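Local structure of mandelate racemase/muconate lactonizing protein (Thermobispora bispora, 3VC5) at residues Gln374-Pro379 with Asp404-Met409; Ala34-Pro39 with His410-Arg415; Arg26-Thr31 with Thr54-Val59; His47-Leu52 with Cys416-Arg421. The protein probably dehydrates D-glucarate to 5-dehydro-4-deoxy-D-glucarate, as a magnesium-dependent enzyme of the enolase superfamily. All blocks are in the same frame, centred on the assembly; numbering follows the deposited sequence.

In the fold
From the N terminus, strand 25-36 opens interaction 3 and then interaction 2, and residues 47-52 open interaction 4. Interaction 3 closes first, at 54-59, so it crosses both long-range contacts. Much later 374-379 opens interaction 1, which closes at 404-409 on helix 403-415. The same helix closes interaction 2 at 410-415, and the loop after it closes interaction 4 at 416-421. Interaction 1 therefore lies within the spans of both 2 and 4, which cross each other. Interaction 3 builds the N-terminal sheet, and the other three tie helix 403-415 and its flanks to that sheet and to the loop before strand 388-390.

Interaction 1: Gln374-Pro379 with Asp404-Met409; sequences QDVVAP and DALAVM
Met-409, on helix 403-415, lays its side chain against the backbone of Asp-375 and the side chains of Gln-374 and Val-376. Its CG stands anti to the carbonyl carbon (chi1 -71°) and the chain beyond is extended, a shape that carries the methyl away from the helix and onto the loop. There CE of Met-409 lies 3.4 Å from N of Asp-375, and CE is 3.8 Å from CB of Gln-374. Val-376 meets the sulfur from the other segment, with its CG1 3.7 Å from SD of Met-409 and the two side chains crossing obliquely. The same CG1 rests on the helix backbone, 3.9 Å from CA of Leu-406. One turn before Met-409, Ala-405 brings its CB to 3.5 Å from O of Asp-375.

Against this buried core of Val-376 and Met-409, the periphery is loose. The far side of the helix, at Ala-407 and Val-408, is solvent-exposed. The CB of Asp-375 points away from the helix; its OD1 accepts from N of Val-376 at 2.8 Å, on the anti side, and also from N of Gly-344. Gln-374 spends its amide on Arg-36 N and Gln-371 O.

The contact packs the C-terminal helix 403-415 on the loop before strand 388-390, away from the magnesium and active-site residues. No hydrogen bond joins the two segments. Between them the fit appears to rest on methyl, thioether and backbone surfaces, while directional bonding comes from just outside, as in the backbone bond of Val-376 with Asp-402.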
# COMPACT_ATOMS: atom_id res chain seq x y z
N GLN A 374 -20.16 0.89 -27.43
CA GLN A 374 -19.30 2.03 -27.82
C GLN A 374 -17.93 1.90 -27.16
O GLN A 374 -17.83 1.62 -25.96
CB GLN A 374 -19.92 3.37 -27.39
CG GLN A 374 -21.27 3.69 -28.05
CD GLN A 374 -21.97 4.86 -27.42
OE1 GLN A 374 -21.96 5.98 -27.95
NE2 GLN A 374 -22.58 4.62 -26.26
N ASP A 375 -16.85 2.13 -27.91
CA ASP A 375 -15.54 2.04 -27.31
C ASP A 375 -14.49 2.67 -28.20
O ASP A 375 -14.76 2.93 -29.38
CB ASP A 375 -15.17 0.59 -27.01
CG ASP A 375 -14.33 0.43 -25.73
OD1 ASP A 375 -13.63 1.41 -25.33
OD2 ASP A 375 -14.38 -0.66 -25.13
N VAL A 376 -13.32 2.97 -27.61
CA VAL A 376 -12.18 3.47 -28.37
C VAL A 376 -11.05 2.44 -28.48
O VAL A 376 -9.98 2.76 -29.03
CB VAL A 376 -11.63 4.81 -27.79
CG1 VAL A 376 -12.68 5.92 -27.93
CG2 VAL A 376 -11.17 4.60 -26.35
N VAL A 377 -11.24 1.23 -27.94
CA VAL A 377 -10.21 0.18 -28.12
C VAL A 377 -10.80 -0.90 -29.04
O VAL A 377 -12.02 -1.01 -29.18
CB VAL A 377 -9.73 -0.44 -26.79
CG1 VAL A 377 -9.21 0.67 -25.84
CG2 VAL A 377 -10.87 -1.20 -26.11
N ALA A 378 -9.92 -1.71 -29.63
CA ALA A 378 -10.34 -2.84 -30.46
C ALA A 378 -11.15 -3.87 -29.65
O ALA A 378 -10.84 -4.11 -28.49
CB ALA A 378 -9.12 -3.50 -31.07
N PRO A 379 -12.17 -4.48 -30.26
CA PRO A 379 -13.26 -5.26 -29.61
C PRO A 379 -12.96 -6.60 -28.91
O PRO A 379 -13.76 -7.04 -28.07
CB PRO A 379 -14.24 -5.50 -30.77
CG PRO A 379 -13.38 -5.49 -31.99
CD PRO A 379 -12.35 -4.42 -31.73
N ASP A 404 -9.40 5.53 -35.36
CA ASP A 404 -10.62 6.01 -36.02
C ASP A 404 -11.76 6.15 -34.99
O ASP A 404 -12.51 7.15 -35.02
CB ASP A 404 -11.06 5.02 -37.12
CG ASP A 404 -10.23 5.14 -38.39
OD1 ASP A 404 -9.31 5.99 -38.43
OD2 ASP A 404 -10.52 4.39 -39.36
N ALA A 405 -11.90 5.16 -34.11
CA ALA A 405 -13.00 5.20 -33.13
C ALA A 405 -12.80 6.41 -32.19
O ALA A 405 -13.78 7.08 -31.80
CB ALA A 405 -13.07 3.91 -32.31
N LEU A 406 -11.55 6.67 -31.84
CA LEU A 406 -11.21 7.86 -31.01
C LEU A 406 -11.62 9.12 -31.78
O LEU A 406 -12.23 10.03 -31.21
CB LEU A 406 -9.70 7.90 -30.71
CG LEU A 406 -9.27 9.08 -29.83
CD1 LEU A 406 -9.90 9.03 -28.43
CD2 LEU A 406 -7.75 9.04 -29.75
N ALA A 407 -11.29 9.19 -33.07
CA ALA A 407 -11.69 10.34 -33.89
C ALA A 407 -13.22 10.51 -33.95
O ALA A 407 -13.72 11.62 -33.85
CB ALA A 407 -11.09 10.26 -35.30
N VAL A 408 -13.95 9.41 -34.11
CA VAL A 408 -15.43 9.46 -34.13
C VAL A 408 -15.94 10.07 -32.81
O VAL A 408 -16.80 10.95 -32.79
CB VAL A 408 -16.01 8.05 -34.35
CG1 VAL A 408 -17.52 8.00 -34.05
CG2 VAL A 408 -15.72 7.58 -35.80
N MET A 409 -15.39 9.60 -31.68
CA MET A 409 -15.92 10.09 -30.40
C MET A 409 -15.47 11.48 -30.10
O MET A 409 -16.16 12.22 -29.41
CB MET A 409 -15.57 9.18 -29.24
CG MET A 409 -16.29 7.86 -29.23
SD MET A 409 -16.13 7.17 -27.57
CE MET A 409 -16.79 5.52 -27.92

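Interaction 2: Ala34-Pro39 with His410-Arg415; sequences AFRDPP and HEQYER
Gln-412 reaches from helix 403-415 to the backbone of Ala-34, where strand 25-36 of the N-terminal alpha+beta domain crosses the helix roughly at right angles, their short axes 6.8 Å apart. This is helix-on-strand packing that joins the C-terminal part of the chain to the edge of the N-terminal sheet. With CG anti to the carbonyl carbon (chi1 -73°) and the chain extended, Gln-412 delivers its amide to the strand. NE2 of Gln-412 donates to O of Ala-34 at 2.9 Å, with an N-H...O angle of 146°. The acceptor lies in the amide plane of the glutamine, although the donor is tilted from the plane of the carbonyl. Replacing Gln-412 by a leucine would probably leave the Ala-34 carbonyl without this donor and loosen the hold of helix on strand.

Beside the bond, Ala-34 presses its methyl onto the helix backbone, with CB 3.6 Å from CA of Tyr-413. With CG anti to N (chi1 175°), the Tyr-413 ring leads away from Ala-34, toward Pro-32 and a cation-pi contact with Arg-419; CB of Tyr-413 stays 4.1 Å from CB of Ala-34. On the outer side, Arg-415 holds Glu-411 side-on through NE and NH2. That pairing lays the guanidinium over the stem of Gln-412, whose CG sits 3.7 Å above the Arg-415 guanidinium plane, toward its rim.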
# COMPACT_ATOMS: atom_id res chain seq x y z
N ALA A 34 -17.04 12.14 -26.37
CA ALA A 34 -18.41 12.03 -25.85
C ALA A 34 -19.04 10.82 -26.47
O ALA A 34 -18.75 10.49 -27.64
CB ALA A 34 -19.24 13.28 -26.16
N PHE A 35 -19.91 10.15 -25.71
CA PHE A 35 -20.59 8.97 -26.25
C PHE A 35 -22.01 8.90 -25.67
O PHE A 35 -22.31 9.59 -24.69
CB PHE A 35 -19.79 7.69 -25.98
CG PHE A 35 -19.30 7.59 -24.55
CD1 PHE A 35 -20.13 7.02 -23.57
CD2 PHE A 35 -18.01 8.01 -24.21
CE1 PHE A 35 -19.69 6.94 -22.21
CE2 PHE A 35 -17.55 7.92 -22.90
CZ PHE A 35 -18.39 7.37 -21.90
N ARG A 36 -22.89 8.12 -26.30
CA ARG A 36 -24.31 8.11 -25.95
C ARG A 36 -24.54 7.39 -24.64
O ARG A 36 -23.87 6.36 -24.35
CB ARG A 36 -25.11 7.40 -27.06
CG ARG A 36 -25.07 8.18 -28.37
CD ARG A 36 -25.81 7.45 -29.50
NE ARG A 36 -25.38 6.05 -29.63
CZ ARG A 36 -24.33 5.63 -30.34
NH1 ARG A 36 -23.58 6.49 -31.02
NH2 ARG A 36 -24.04 4.33 -30.37
N ASP A 37 -25.48 7.91 -23.84
CA ASP A 37 -25.82 7.31 -22.57
C ASP A 37 -27.35 7.36 -22.45
O ASP A 37 -27.93 8.38 -22.77
CB ASP A 37 -25.24 8.19 -21.44
CG ASP A 37 -25.09 7.44 -20.12
OD1 ASP A 37 -25.06 6.20 -20.11
OD2 ASP A 37 -24.95 8.12 -19.07
N PRO A 38 -27.98 6.29 -21.96
CA PRO A 38 -29.45 6.34 -21.76
C PRO A 38 -29.86 7.24 -20.59
O PRO A 38 -28.98 7.70 -19.84
CB PRO A 38 -29.82 4.87 -21.46
CG PRO A 38 -28.64 4.04 -21.90
CD PRO A 38 -27.43 4.94 -21.67
N PRO A 39 -31.18 7.49 -20.43
CA PRO A 39 -31.69 8.39 -19.37
C PRO A 39 -31.80 7.64 -18.03
O PRO A 39 -32.90 7.38 -17.51
CB PRO A 39 -33.07 8.82 -19.92
CG PRO A 39 -33.50 7.65 -20.77
CD PRO A 39 -32.21 7.17 -21.43
N HIS A 410 -14.29 11.87 -30.60
CA HIS A 410 -13.85 13.24 -30.40
C HIS A 410 -14.73 14.23 -31.20
O HIS A 410 -15.06 15.31 -30.72
CB HIS A 410 -12.38 13.43 -30.79
CG HIS A 410 -11.92 14.84 -30.63
ND1 HIS A 410 -11.82 15.48 -29.41
CD2 HIS A 410 -11.51 15.75 -31.55
CE1 HIS A 410 -11.39 16.72 -29.59
NE2 HIS A 410 -11.19 16.91 -30.88
N GLU A 411 -15.12 13.83 -32.41
CA GLU A 411 -16.00 14.66 -33.21
C GLU A 411 -17.35 14.80 -32.49
O GLU A 411 -17.93 15.89 -32.48
CB GLU A 411 -16.19 14.05 -34.61
CG GLU A 411 -16.89 14.99 -35.64
CD GLU A 411 -18.41 14.99 -35.49
OE1 GLU A 411 -18.96 13.95 -35.02
OE2 GLU A 411 -19.05 16.02 -35.84
N GLN A 412 -17.82 13.72 -31.86
CA GLN A 412 -19.07 13.79 -31.11
C GLN A 412 -18.92 14.81 -29.97
O GLN A 412 -19.81 15.61 -29.73
CB GLN A 412 -19.43 12.41 -30.57
CG GLN A 412 -19.92 11.50 -31.71
CD GLN A 412 -20.17 10.04 -31.36
OE1 GLN A 412 -20.66 9.29 -32.22
NE2 GLN A 412 -19.80 9.60 -30.14
N TYR A 413 -17.81 14.74 -29.23
CA TYR A 413 -17.54 15.73 -28.18
C TYR A 413 -17.64 17.15 -28.72
O TYR A 413 -18.28 18.02 -28.10
CB TYR A 413 -16.13 15.51 -27.59
CG TYR A 413 -15.75 16.57 -26.60
CD1 TYR A 413 -16.15 16.47 -25.27
CD2 TYR A 413 -15.03 17.69 -27.00
CE1 TYR A 413 -15.79 17.47 -24.33
CE2 TYR A 413 -14.68 18.69 -26.09
CZ TYR A 413 -15.07 18.57 -24.77
OH TYR A 413 -14.72 19.57 -23.89
N GLU A 414 -17.01 17.39 -29.87
CA GLU A 414 -16.99 18.75 -30.41
C GLU A 414 -18.40 19.34 -30.56
O GLU A 414 -18.61 20.51 -30.25
CB GLU A 414 -16.21 18.84 -31.74
CG GLU A 414 -14.69 18.72 -31.56
CD GLU A 414 -14.09 19.88 -30.73
OE1 GLU A 414 -14.18 21.05 -31.15
OE2 GLU A 414 -13.51 19.61 -29.65
N ARG A 415 -19.36 18.54 -31.02
CA ARG A 415 -20.69 19.10 -31.29
C ARG A 415 -21.81 18.63 -30.38
O ARG A 415 -22.96 18.93 -30.66
CB ARG A 415 -21.08 18.87 -32.76
CG ARG A 415 -20.70 17.54 -33.27
CD ARG A 415 -21.83 16.54 -33.23
NE ARG A 415 -21.47 15.33 -33.96
CZ ARG A 415 -22.16 14.18 -33.89
NH1 ARG A 415 -23.27 14.09 -33.17
NH2 ARG A 415 -21.73 13.14 -34.58

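Interaction 3: Arg26-Thr31 with Thr54-Val59; sequences REVRVT and TIVEVV
The guanidinium of Arg-29 has CG2 of Val-59 over the centre of one face, 3.7 Å from CZ of Arg-29, and two carboxylate oxygens at its edge. In this antiparallel pair of strands, 25-36 and 50-60 of the N-terminal domain's sheet, Arg-26 presents a second guanidinium to the same valine: CG1 of Val-59 lies over one face of it, toward the rim, and 3.8 Å from NH2 of Arg-26.

CG of Arg-29 stands anti to the carbonyl carbon (chi1 -57°) with the chain extended to NE, which runs it alongside Glu-57. At its edge, NE donates to OE1 of Glu-27 at 3.1 Å, and NH1 of Arg-29 donates to OE1 of Glu-57 at 2.9 Å. Both oxygens lie in the guanidinium plane, yet each carboxylate is met from above its own plane, 80° out for Glu-27 and 66° out for Glu-57. Two bonds thus fix the guanidinium's rotation. Glu-57 has a second charged partner through OE2, Arg-403, and Arg-26 extends the network through a longer salt bridge to Glu-27.

A classic beta bulge sets Arg-26 and Glu-27 against Val-59, whose O accepts from N of Arg-26 at 2.8 Å and from N of Glu-27 at 3.2 Å. Beyond it the pairing is regular, and a water links Thr-31 OG1 to O of Ile-55.

The opposite face carries valines, which pack under helices 74-85 and 123-146. There CG1 of Val-28 meets CG1 of Val-56 at 3.7 Å, and CG1 of Val-30 is pressed to 3.4 Å from CG2 of Thr-54.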
# COMPACT_ATOMS: atom_id res chain seq x y z
N ARG A 26 7.98 11.41 -24.35
CA ARG A 26 8.20 12.36 -25.45
C ARG A 26 7.00 13.28 -25.62
O ARG A 26 7.15 14.50 -25.82
CB ARG A 26 8.45 11.61 -26.78
CG ARG A 26 8.84 12.54 -27.94
CD ARG A 26 8.35 12.03 -29.29
NE ARG A 26 8.63 10.60 -29.49
CZ ARG A 26 7.88 9.78 -30.23
NH1 ARG A 26 8.22 8.50 -30.35
NH2 ARG A 26 6.79 10.24 -30.85
N GLU A 27 5.79 12.70 -25.55
CA GLU A 27 4.58 13.51 -25.76
C GLU A 27 3.39 12.84 -25.07
O GLU A 27 3.41 11.63 -24.80
CB GLU A 27 4.30 13.78 -27.25
CG GLU A 27 3.62 12.64 -27.97
CD GLU A 27 3.36 12.92 -29.45
OE1 GLU A 27 2.30 13.50 -29.81
OE2 GLU A 27 4.20 12.52 -30.27
N VAL A 28 2.38 13.64 -24.76
CA VAL A 28 1.19 13.13 -24.09
C VAL A 28 0.00 13.73 -24.84
O VAL A 28 -0.15 14.96 -24.90
CB VAL A 28 1.14 13.50 -22.60
CG1 VAL A 28 -0.12 12.89 -21.95
CG2 VAL A 28 2.41 13.00 -21.88
N ARG A 29 -0.78 12.86 -25.47
CA ARG A 29 -1.91 13.30 -26.28
C ARG A 29 -3.15 13.24 -25.43
O ARG A 29 -3.40 12.23 -24.76
CB ARG A 29 -2.06 12.35 -27.47
CG ARG A 29 -0.79 12.27 -28.30
CD ARG A 29 -0.83 11.06 -29.27
NE ARG A 29 0.40 11.01 -30.08
CZ ARG A 29 0.83 9.94 -30.74
NH1 ARG A 29 0.17 8.78 -30.66
NH2 ARG A 29 1.96 10.02 -31.46
N VAL A 30 -3.92 14.32 -25.42
CA VAL A 30 -5.11 14.41 -24.60
C VAL A 30 -6.31 14.67 -25.49
O VAL A 30 -6.33 15.66 -26.21
CB VAL A 30 -4.98 15.54 -23.54
CG1 VAL A 30 -6.30 15.64 -22.74
CG2 VAL A 30 -3.78 15.30 -22.62
N THR A 31 -7.29 13.77 -25.45
CA THR A 31 -8.45 13.81 -26.35
C THR A 31 -9.78 13.69 -25.63
O THR A 31 -10.12 12.61 -25.13
CB THR A 31 -8.35 12.68 -27.40
OG1 THR A 31 -7.05 12.72 -28.00
CG2 THR A 31 -9.43 12.85 -28.50
N THR A 54 -12.06 11.79 -20.99
CA THR A 54 -10.83 12.28 -21.60
C THR A 54 -9.93 11.08 -21.76
O THR A 54 -9.70 10.29 -20.81
CB THR A 54 -10.12 13.32 -20.69
OG1 THR A 54 -11.00 14.41 -20.46
CG2 THR A 54 -8.85 13.84 -21.38
N ILE A 55 -9.50 10.87 -22.99
CA ILE A 55 -8.54 9.82 -23.29
C ILE A 55 -7.12 10.39 -23.30
O ILE A 55 -6.85 11.42 -23.91
CB ILE A 55 -8.85 9.17 -24.65
CG1 ILE A 55 -10.32 8.73 -24.65
CG2 ILE A 55 -7.88 8.04 -24.95
CD1 ILE A 55 -10.74 7.78 -23.58
N VAL A 56 -6.22 9.69 -22.62
CA VAL A 56 -4.82 10.11 -22.61
C VAL A 56 -3.93 9.05 -23.24
O VAL A 56 -4.07 7.86 -22.96
CB VAL A 56 -4.36 10.34 -21.12
CG1 VAL A 56 -2.84 10.52 -21.03
CG2 VAL A 56 -5.10 11.53 -20.54
N GLU A 57 -3.00 9.48 -24.09
CA GLU A 57 -2.04 8.55 -24.65
C GLU A 57 -0.64 9.08 -24.43
O GLU A 57 -0.30 10.16 -24.93
CB GLU A 57 -2.30 8.32 -26.16
CG GLU A 57 -1.37 7.25 -26.75
CD GLU A 57 -1.63 6.94 -28.21
OE1 GLU A 57 -2.04 7.86 -28.97
OE2 GLU A 57 -1.41 5.77 -28.61
N VAL A 58 0.17 8.32 -23.68
CA VAL A 58 1.53 8.71 -23.36
C VAL A 58 2.43 8.00 -24.36
O VAL A 58 2.25 6.80 -24.60
CB VAL A 58 1.92 8.30 -21.89
CG1 VAL A 58 3.43 8.53 -21.65
CG2 VAL A 58 1.07 9.10 -20.88
N VAL A 59 3.39 8.73 -24.93
CA VAL A 59 4.30 8.16 -25.92
C VAL A 59 5.74 8.40 -25.44
O VAL A 59 6.11 9.54 -25.15
CB VAL A 59 4.13 8.82 -27.30
CG1 VAL A 59 4.91 8.03 -28.36
CG2 VAL A 59 2.63 8.91 -27.69
O HOH W 1 -5.45 11.03 -26.72

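Interaction 4: His47-Leu52 with Cys416-Arg421; sequences HQPWAL and CGIRTR. With PO4 (phosphate ion), chain B.
His-47 and Arg-421 approach each other across a bound phosphate, probably from the crystallisation liquor. NE2 of His-47 donates to phosphate O1 at 2.9 Å, nearly straight at 174°, with O1 at the ring edge. From the other segment Arg-421, its chain extended, brings NH1 and NH2 to phosphate O3, the NH2 bond measuring 2.9 Å. Lys-211, a predicted proton acceptor, joins His-367 and Asn-42 in completing the shell, consistent with an anion-binding corner of the active site.

Next come the residues that set these groups: Asp-37 bonds ND1 of His-47, and Asp-423 makes a salt bridge with NH2 of Arg-421. A water bridges NE2 of Gln-48 to O of Thr-420, while OE1 of Gln-48 accepts from N of Asp-422.

Further out, the contact turns apolar. CB of Cys-416 stands over one face of Trp-50 in a CH-pi contact, 3.5 Å from the centroid of the five-membered ring and 7° off its normal, while CD1 of Ile-418 meets the indole edge. CD1 of Ile-418 is also 3.8 Å from CB of Gln-48, and CD1 of Leu-52 reaches 3.4 Å from O of Arg-419. An alanine in place of Trp-50 would probably leave CB of Cys-416 without the ring face it packs on and open a gap beside Gln-412 and Arg-415.

Trp-50 leans on Gln-412 and Arg-415 of helix 403-415, Leu-52 packs on Ala-34 of strand 25-36, and Gln-48 touches Tyr-426 of helix 423-430.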
# COMPACT_ATOMS: atom_id res chain seq x y z
N HIS A 47 -29.14 10.99 -16.07
CA HIS A 47 -27.98 11.12 -16.94
C HIS A 47 -28.34 11.85 -18.24
O HIS A 47 -29.42 11.63 -18.79
CB HIS A 47 -27.46 9.74 -17.34
CG HIS A 47 -26.70 9.03 -16.26
ND1 HIS A 47 -25.69 8.13 -16.53
CD2 HIS A 47 -26.82 9.07 -14.91
CE1 HIS A 47 -25.20 7.66 -15.40
NE2 HIS A 47 -25.86 8.22 -14.39
N GLN A 48 -27.42 12.69 -18.72
CA GLN A 48 -27.61 13.41 -19.97
C GLN A 48 -27.40 12.49 -21.17
O GLN A 48 -26.85 11.40 -21.03
CB GLN A 48 -26.68 14.62 -20.03
CG GLN A 48 -27.09 15.75 -19.08
CD GLN A 48 -25.93 16.66 -18.76
OE1 GLN A 48 -24.95 16.25 -18.12
NE2 GLN A 48 -26.03 17.92 -19.19
N PRO A 49 -27.81 12.94 -22.36
CA PRO A 49 -27.71 12.03 -23.51
C PRO A 49 -26.27 11.72 -23.97
O PRO A 49 -26.05 10.74 -24.72
CB PRO A 49 -28.46 12.79 -24.64
CG PRO A 49 -29.15 13.91 -24.00
CD PRO A 49 -28.54 14.18 -22.65
N TRP A 50 -25.34 12.56 -23.57
CA TRP A 50 -23.91 12.34 -23.82
C TRP A 50 -23.17 12.27 -22.49
O TRP A 50 -23.38 13.13 -21.62
CB TRP A 50 -23.30 13.48 -24.64
CG TRP A 50 -23.92 13.65 -25.99
CD1 TRP A 50 -24.87 14.58 -26.35
CD2 TRP A 50 -23.65 12.86 -27.16
NE1 TRP A 50 -25.19 14.43 -27.69
CE2 TRP A 50 -24.46 13.38 -28.20
CE3 TRP A 50 -22.80 11.78 -27.44
CZ2 TRP A 50 -24.46 12.84 -29.49
CZ3 TRP A 50 -22.80 11.25 -28.72
CH2 TRP A 50 -23.62 11.79 -29.74
N ALA A 51 -22.30 11.26 -22.35
CA ALA A 51 -21.36 11.18 -21.24
C ALA A 51 -19.99 11.59 -21.80
O ALA A 51 -19.68 11.32 -22.96
CB ALA A 51 -21.31 9.77 -20.67
N LEU A 52 -19.19 12.29 -20.99
CA LEU A 52 -17.89 12.81 -21.41
C LEU A 52 -16.76 12.00 -20.76
O LEU A 52 -16.88 11.57 -19.60
CB LEU A 52 -17.77 14.25 -20.92
CG LEU A 52 -18.92 15.21 -21.31
CD1 LEU A 52 -18.69 16.61 -20.76
CD2 LEU A 52 -19.14 15.24 -22.83
N CYS A 416 -21.49 17.99 -29.26
CA CYS A 416 -22.55 17.38 -28.45
C CYS A 416 -23.25 18.40 -27.56
O CYS A 416 -24.33 18.12 -27.00
CB CYS A 416 -22.00 16.22 -27.63
SG CYS A 416 -21.05 16.74 -26.16
N GLY A 417 -22.65 19.58 -27.42
CA GLY A 417 -23.27 20.68 -26.68
C GLY A 417 -23.21 20.53 -25.17
O GLY A 417 -23.89 21.27 -24.45
N ILE A 418 -22.41 19.57 -24.68
CA ILE A 418 -22.25 19.38 -23.22
C ILE A 418 -20.78 19.47 -22.89
O ILE A 418 -19.95 18.90 -23.58
CB ILE A 418 -22.83 18.02 -22.73
CG1 ILE A 418 -24.34 17.96 -23.01
CG2 ILE A 418 -22.59 17.85 -21.23
CD1 ILE A 418 -24.97 16.64 -22.71
N ARG A 419 -20.45 20.20 -21.82
CA ARG A 419 -19.05 20.38 -21.44
C ARG A 419 -18.77 19.96 -20.00
O ARG A 419 -17.62 19.68 -19.66
CB ARG A 419 -18.61 21.82 -21.65
CG ARG A 419 -18.50 22.19 -23.13
CD ARG A 419 -17.34 21.47 -23.76
NE ARG A 419 -17.16 21.69 -25.20
CZ ARG A 419 -17.63 20.86 -26.14
NH1 ARG A 419 -18.35 19.80 -25.80
NH2 ARG A 419 -17.38 21.10 -27.42
N THR A 420 -19.81 19.90 -19.18
CA THR A 420 -19.68 19.47 -17.77
C THR A 420 -20.94 18.70 -17.39
O THR A 420 -22.06 19.16 -17.63
CB THR A 420 -19.50 20.67 -16.79
OG1 THR A 420 -18.28 21.34 -17.09
CG2 THR A 420 -19.45 20.19 -15.35
N ARG A 421 -20.75 17.52 -16.78
CA ARG A 421 -21.86 16.69 -16.37
C ARG A 421 -22.76 17.45 -15.42
O ARG A 421 -22.29 18.06 -14.43
CB ARG A 421 -21.33 15.41 -15.69
CG ARG A 421 -22.46 14.57 -15.12
CD ARG A 421 -21.96 13.28 -14.52
NE ARG A 421 -23.06 12.53 -13.93
CZ ARG A 421 -22.94 11.40 -13.24
NH1 ARG A 421 -21.76 10.86 -13.02
NH2 ARG A 421 -24.03 10.81 -12.74
P PO4 B . -23.93 7.43 -11.55
O1 PO4 B . -25.33 7.92 -11.60
O2 PO4 B . -23.69 6.77 -12.89
O3 PO4 B . -22.98 8.53 -11.36
O4 PO4 B . -23.83 6.49 -10.46
O HOH W 2 -24.29 20.31 -18.71